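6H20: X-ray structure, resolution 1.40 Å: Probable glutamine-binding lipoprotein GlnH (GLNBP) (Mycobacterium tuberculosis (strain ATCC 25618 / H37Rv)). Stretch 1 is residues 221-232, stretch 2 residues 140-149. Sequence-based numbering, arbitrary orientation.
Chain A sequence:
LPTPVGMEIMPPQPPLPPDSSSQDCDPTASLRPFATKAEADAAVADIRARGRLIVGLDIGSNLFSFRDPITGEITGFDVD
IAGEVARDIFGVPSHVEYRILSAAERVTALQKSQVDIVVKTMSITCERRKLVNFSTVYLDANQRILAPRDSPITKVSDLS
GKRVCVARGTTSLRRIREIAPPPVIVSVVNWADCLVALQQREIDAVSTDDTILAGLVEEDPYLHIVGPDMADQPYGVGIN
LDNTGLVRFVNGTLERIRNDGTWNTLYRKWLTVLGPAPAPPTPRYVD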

# COMPACT_ATOMS: atom_id res chain seq x y z
N PRO A 221 -9.35 2.70 19.13
CA PRO A 221 -10.71 2.18 18.90
C PRO A 221 -11.82 3.20 19.11
O PRO A 221 -12.99 2.86 18.88
CB PRO A 221 -10.81 1.02 19.90
CG PRO A 221 -9.41 0.73 20.32
CD PRO A 221 -8.65 2.00 20.22
N TYR A 222 -11.49 4.43 19.50
CA TYR A 222 -12.47 5.52 19.49
C TYR A 222 -12.83 5.92 18.06
O TYR A 222 -13.85 6.58 17.85
CB TYR A 222 -11.88 6.67 20.31
CG TYR A 222 -12.53 8.04 20.19
CD1 TYR A 222 -13.89 8.22 20.40
CD2 TYR A 222 -11.75 9.17 19.91
CE1 TYR A 222 -14.47 9.49 20.31
CE2 TYR A 222 -12.32 10.42 19.82
CZ TYR A 222 -13.67 10.58 20.01
OH TYR A 222 -14.21 11.85 19.91
N LEU A 223 -12.03 5.53 17.08
CA LEU A 223 -12.31 5.85 15.69
C LEU A 223 -13.08 4.71 15.02
O LEU A 223 -13.01 3.55 15.44
CB LEU A 223 -11.01 6.11 14.93
CG LEU A 223 -10.03 7.01 15.67
CD1 LEU A 223 -8.78 7.17 14.80
CD2 LEU A 223 -10.64 8.37 15.95
N HIS A 224 -13.81 5.05 13.95
CA HIS A 224 -14.51 4.06 13.16
C HIS A 224 -14.46 4.42 11.68
O HIS A 224 -14.24 5.58 11.30
CB HIS A 224 -15.96 3.79 13.65
CG HIS A 224 -16.90 4.94 13.49
ND1 HIS A 224 -18.26 4.82 13.74
CD2 HIS A 224 -16.71 6.23 13.10
CE1 HIS A 224 -18.85 5.98 13.52
NE2 HIS A 224 -17.94 6.85 13.13
N ILE A 225 -14.69 3.41 10.84
CA ILE A 225 -14.64 3.56 9.39
C ILE A 225 -16.06 3.70 8.87
O ILE A 225 -16.95 2.91 9.24
CB ILE A 225 -13.94 2.35 8.75
CG1 ILE A 225 -12.47 2.29 9.20
CG2 ILE A 225 -14.03 2.43 7.22
CD1 ILE A 225 -11.76 0.99 8.82
N VAL A 226 -16.27 4.71 8.03
CA VAL A 226 -17.59 5.06 7.53
C VAL A 226 -17.50 5.31 6.03
O VAL A 226 -16.42 5.45 5.45
CB VAL A 226 -18.18 6.30 8.24
CG1 VAL A 226 -18.28 6.05 9.75
CG2 VAL A 226 -17.33 7.53 7.97
N GLY A 227 -18.68 5.37 5.40
CA GLY A 227 -18.80 5.82 4.04
C GLY A 227 -18.69 4.71 3.01
O GLY A 227 -18.37 3.56 3.30
N PRO A 228 -18.95 5.07 1.75
CA PRO A 228 -18.94 4.07 0.68
C PRO A 228 -17.51 3.80 0.21
O PRO A 228 -16.56 4.49 0.58
CB PRO A 228 -19.72 4.78 -0.42
CG PRO A 228 -19.36 6.22 -0.25
CD PRO A 228 -19.15 6.43 1.24
N ASP A 229 -17.38 2.78 -0.62
CA ASP A 229 -16.13 2.58 -1.33
C ASP A 229 -15.90 3.78 -2.25
O ASP A 229 -16.75 4.08 -3.11
CB ASP A 229 -16.22 1.29 -2.14
CG ASP A 229 -16.07 0.05 -1.28
OD1 ASP A 229 -15.70 0.15 -0.09
OD2 ASP A 229 -16.31 -1.05 -1.81
N MET A 230 -14.79 4.48 -2.07
CA MET A 230 -14.52 5.71 -2.81
C MET A 230 -13.57 5.51 -3.99
O MET A 230 -13.54 6.38 -4.88
CB MET A 230 -13.90 6.77 -1.90
CG MET A 230 -14.81 7.19 -0.75
SD MET A 230 -13.92 8.18 0.48
CE MET A 230 -13.45 9.59 -0.49
N ALA A 231 -12.81 4.41 -4.03
CA ALA A 231 -11.83 4.17 -5.08
C ALA A 231 -11.09 2.87 -4.82
O ALA A 231 -10.51 2.69 -3.75
CB ALA A 231 -10.79 5.29 -5.11
N ASP A 232 -11.09 1.98 -5.81
CA ASP A 232 -10.39 0.71 -5.67
C ASP A 232 -8.89 0.93 -5.52
O ASP A 232 -8.30 1.84 -6.12
CB ASP A 232 -10.64 -0.11 -6.94
CG ASP A 232 -9.99 -1.47 -6.88
OD1 ASP A 232 -10.27 -2.18 -5.89
OD2 ASP A 232 -9.23 -1.83 -7.81
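Stretch 2, residues 140-149: DANQRILAPR

Stretch 2 lies on stretch 1 as an antiparallel β-strand partner, joined by a ladder of backbone hydrogen bonds that is interrupted where stretch 1 departs from the regular ladder at Gly-227 to Asp-229, a segment which arginine and asparagine side chains help to tie down. Stretch 2 is extended from Asp-140 to Pro-148 and runs against strand 223-226; the two N-to-C directions make an angle of 145°, the axes approach to 4.7 Å, and the stretches together bury 1273 Å².

The register follows from the pairs. His-224 and Ala-147 form a hydrogen-bonded pair, with His-224 N to Ala-147 O at 3.0 Å and Ala-147 N to His-224 O at 3.1 Å. Two residues on, Val-226 N donates to Ile-145 O at 2.8 Å, and Ile-145 N returns a longer bond to Val-226 O at 3.2 Å. Between them, Ile-225 and Leu-146 face each other as a non-hydrogen-bonded pair, where the CA atoms come within 4.6 Å and Ile-225 CA rests 3.2 Å from Ile-145 O in a CA-H...O contact.

Side chains alternate accordingly. Val-226 and Ile-145 share one face, with Val-226 CG2 3.8 Å from Ile-145 CB; β-branched residues suit such extended backbones. Ile-225 and Leu-146 share the other face, and Leu-146 CD1 reaches Ile-225 CG1 at 4.1 Å and Leu-223 CB at 3.6 Å.

At the far end of stretch 2, Pro-148 falls in a non-hydrogen-bonded pair with Leu-223, a position where a residue without an N-H costs the ladder nothing. Its ring offers an apolar surface to Tyr-222, whose CZ lies 3.6 Å from Pro-148 CB. Arg-149 then closes this end: its N donates to Tyr-222 O at 2.9 Å and its NE to Pro-221 O at 3.0 Å, while a water links Arg-149 NH2 to Pro-221 O and Leu-223 O. Arg-149 CA also sits over a face of the His-224 ring.

Beyond Val-226 the ladder breaks. Gly-227 has a phi of 91° and a psi of 173°, at which a CB would jam against the preceding carbonyl oxygen, so glycine suits the place. Its own carbonyl is gripped by Arg-144, with NE to Gly-227 O at 2.9 Å and NH2 to the same oxygen at 2.8 Å; the long side chain reaches back to a carbonyl that accepts no backbone bond from stretch 2, and Ile-225 CG2 covers one face of its guanidinium.

Backbone pairing then resumes. Met-230 N donates to Gln-143 O at 2.8 Å, and Gln-143 N to Ala-231 O at 2.9 Å. The flexible Met-230 side chain brings SD to 3.8 Å from Ile-145 CG1. Asn-142 uses its amide side chain as a backbone mimic, its OD1 accepting from Ala-231 N at 2.9 Å, while a water joins its ND2 to Asp-232 OD1. Last, Asp-232 OD1 and Asp-140 OD1 lie only 2.6 Å apart, close enough that one carboxyl group probably carries a proton.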

# COMPACT_ATOMS: atom_id res chain seq x y z
N ASP A 140 -6.66 -6.44 -2.40
CA ASP A 140 -7.51 -5.43 -3.01
C ASP A 140 -8.24 -4.65 -1.92
O ASP A 140 -9.12 -5.20 -1.24
CB ASP A 140 -8.52 -6.06 -3.97
CG ASP A 140 -9.28 -5.02 -4.76
OD1 ASP A 140 -8.65 -4.04 -5.21
OD2 ASP A 140 -10.51 -5.20 -4.94
N ALA A 141 -7.88 -3.39 -1.76
CA ALA A 141 -8.48 -2.53 -0.74
C ALA A 141 -9.36 -1.47 -1.41
O ALA A 141 -9.46 -1.40 -2.64
CB ALA A 141 -7.38 -1.88 0.11
N ASN A 142 -10.04 -0.67 -0.60
CA ASN A 142 -10.84 0.41 -1.16
C ASN A 142 -10.82 1.60 -0.23
O ASN A 142 -10.90 1.45 1.00
CB ASN A 142 -12.29 -0.02 -1.42
CG ASN A 142 -12.92 0.75 -2.56
OD1 ASN A 142 -13.12 1.97 -2.46
ND2 ASN A 142 -13.23 0.06 -3.66
N GLN A 143 -10.73 2.80 -0.83
CA GLN A 143 -10.62 4.03 -0.04
C GLN A 143 -11.93 4.30 0.71
O GLN A 143 -13.01 4.30 0.11
CB GLN A 143 -10.31 5.20 -0.96
CG GLN A 143 -10.12 6.53 -0.19
CD GLN A 143 -9.39 7.56 -1.03
OE1 GLN A 143 -8.90 7.27 -2.12
NE2 GLN A 143 -9.31 8.79 -0.51
N ARG A 144 -11.82 4.57 2.01
CA ARG A 144 -12.98 4.94 2.83
C ARG A 144 -12.61 6.11 3.73
O ARG A 144 -11.60 6.79 3.52
CB ARG A 144 -13.55 3.72 3.58
CG ARG A 144 -14.04 2.61 2.64
CD ARG A 144 -14.74 1.48 3.38
NE ARG A 144 -16.00 1.95 3.96
CZ ARG A 144 -16.70 1.25 4.85
NH1 ARG A 144 -16.26 0.06 5.25
NH2 ARG A 144 -17.84 1.73 5.33
N ILE A 145 -13.42 6.34 4.76
CA ILE A 145 -13.28 7.48 5.66
C ILE A 145 -13.14 6.98 7.10
O ILE A 145 -13.85 6.07 7.51
CB ILE A 145 -14.49 8.43 5.54
CG1 ILE A 145 -14.65 8.96 4.11
CG2 ILE A 145 -14.38 9.58 6.54
CD1 ILE A 145 -16.00 9.63 3.84
N LEU A 146 -12.23 7.61 7.86
CA LEU A 146 -12.05 7.33 9.28
C LEU A 146 -12.37 8.59 10.07
O LEU A 146 -11.82 9.67 9.78
CB LEU A 146 -10.59 6.91 9.54
CG LEU A 146 -10.20 6.62 10.99
CD1 LEU A 146 -10.74 5.27 11.39
CD2 LEU A 146 -8.67 6.64 11.13
N ALA A 147 -13.24 8.48 11.06
CA ALA A 147 -13.61 9.63 11.87
C ALA A 147 -13.86 9.17 13.30
O ALA A 147 -14.09 7.98 13.54
CB ALA A 147 -14.86 10.32 11.31
N PRO A 148 -13.82 10.07 14.27
CA PRO A 148 -14.19 9.68 15.64
C PRO A 148 -15.63 9.21 15.71
O PRO A 148 -16.49 9.63 14.93
CB PRO A 148 -13.99 10.97 16.44
CG PRO A 148 -13.01 11.79 15.60
CD PRO A 148 -13.38 11.48 14.19
N ARG A 149 -15.90 8.35 16.70
CA ARG A 149 -17.24 7.75 16.80
C ARG A 149 -18.35 8.79 17.00
O ARG A 149 -19.50 8.53 16.63
CB ARG A 149 -17.26 6.71 17.93
CG ARG A 149 -16.74 5.36 17.48
CD ARG A 149 -16.30 4.52 18.66
NE ARG A 149 -15.88 3.22 18.18
CZ ARG A 149 -16.74 2.24 17.87
NH1 ARG A 149 -18.05 2.42 18.03
NH2 ARG A 149 -16.28 1.10 17.41
O HOH W 1 -12.30 -2.57 -4.15
O HOH W 2 -19.16 1.58 7.80
O HOH W 3 -13.55 1.16 16.55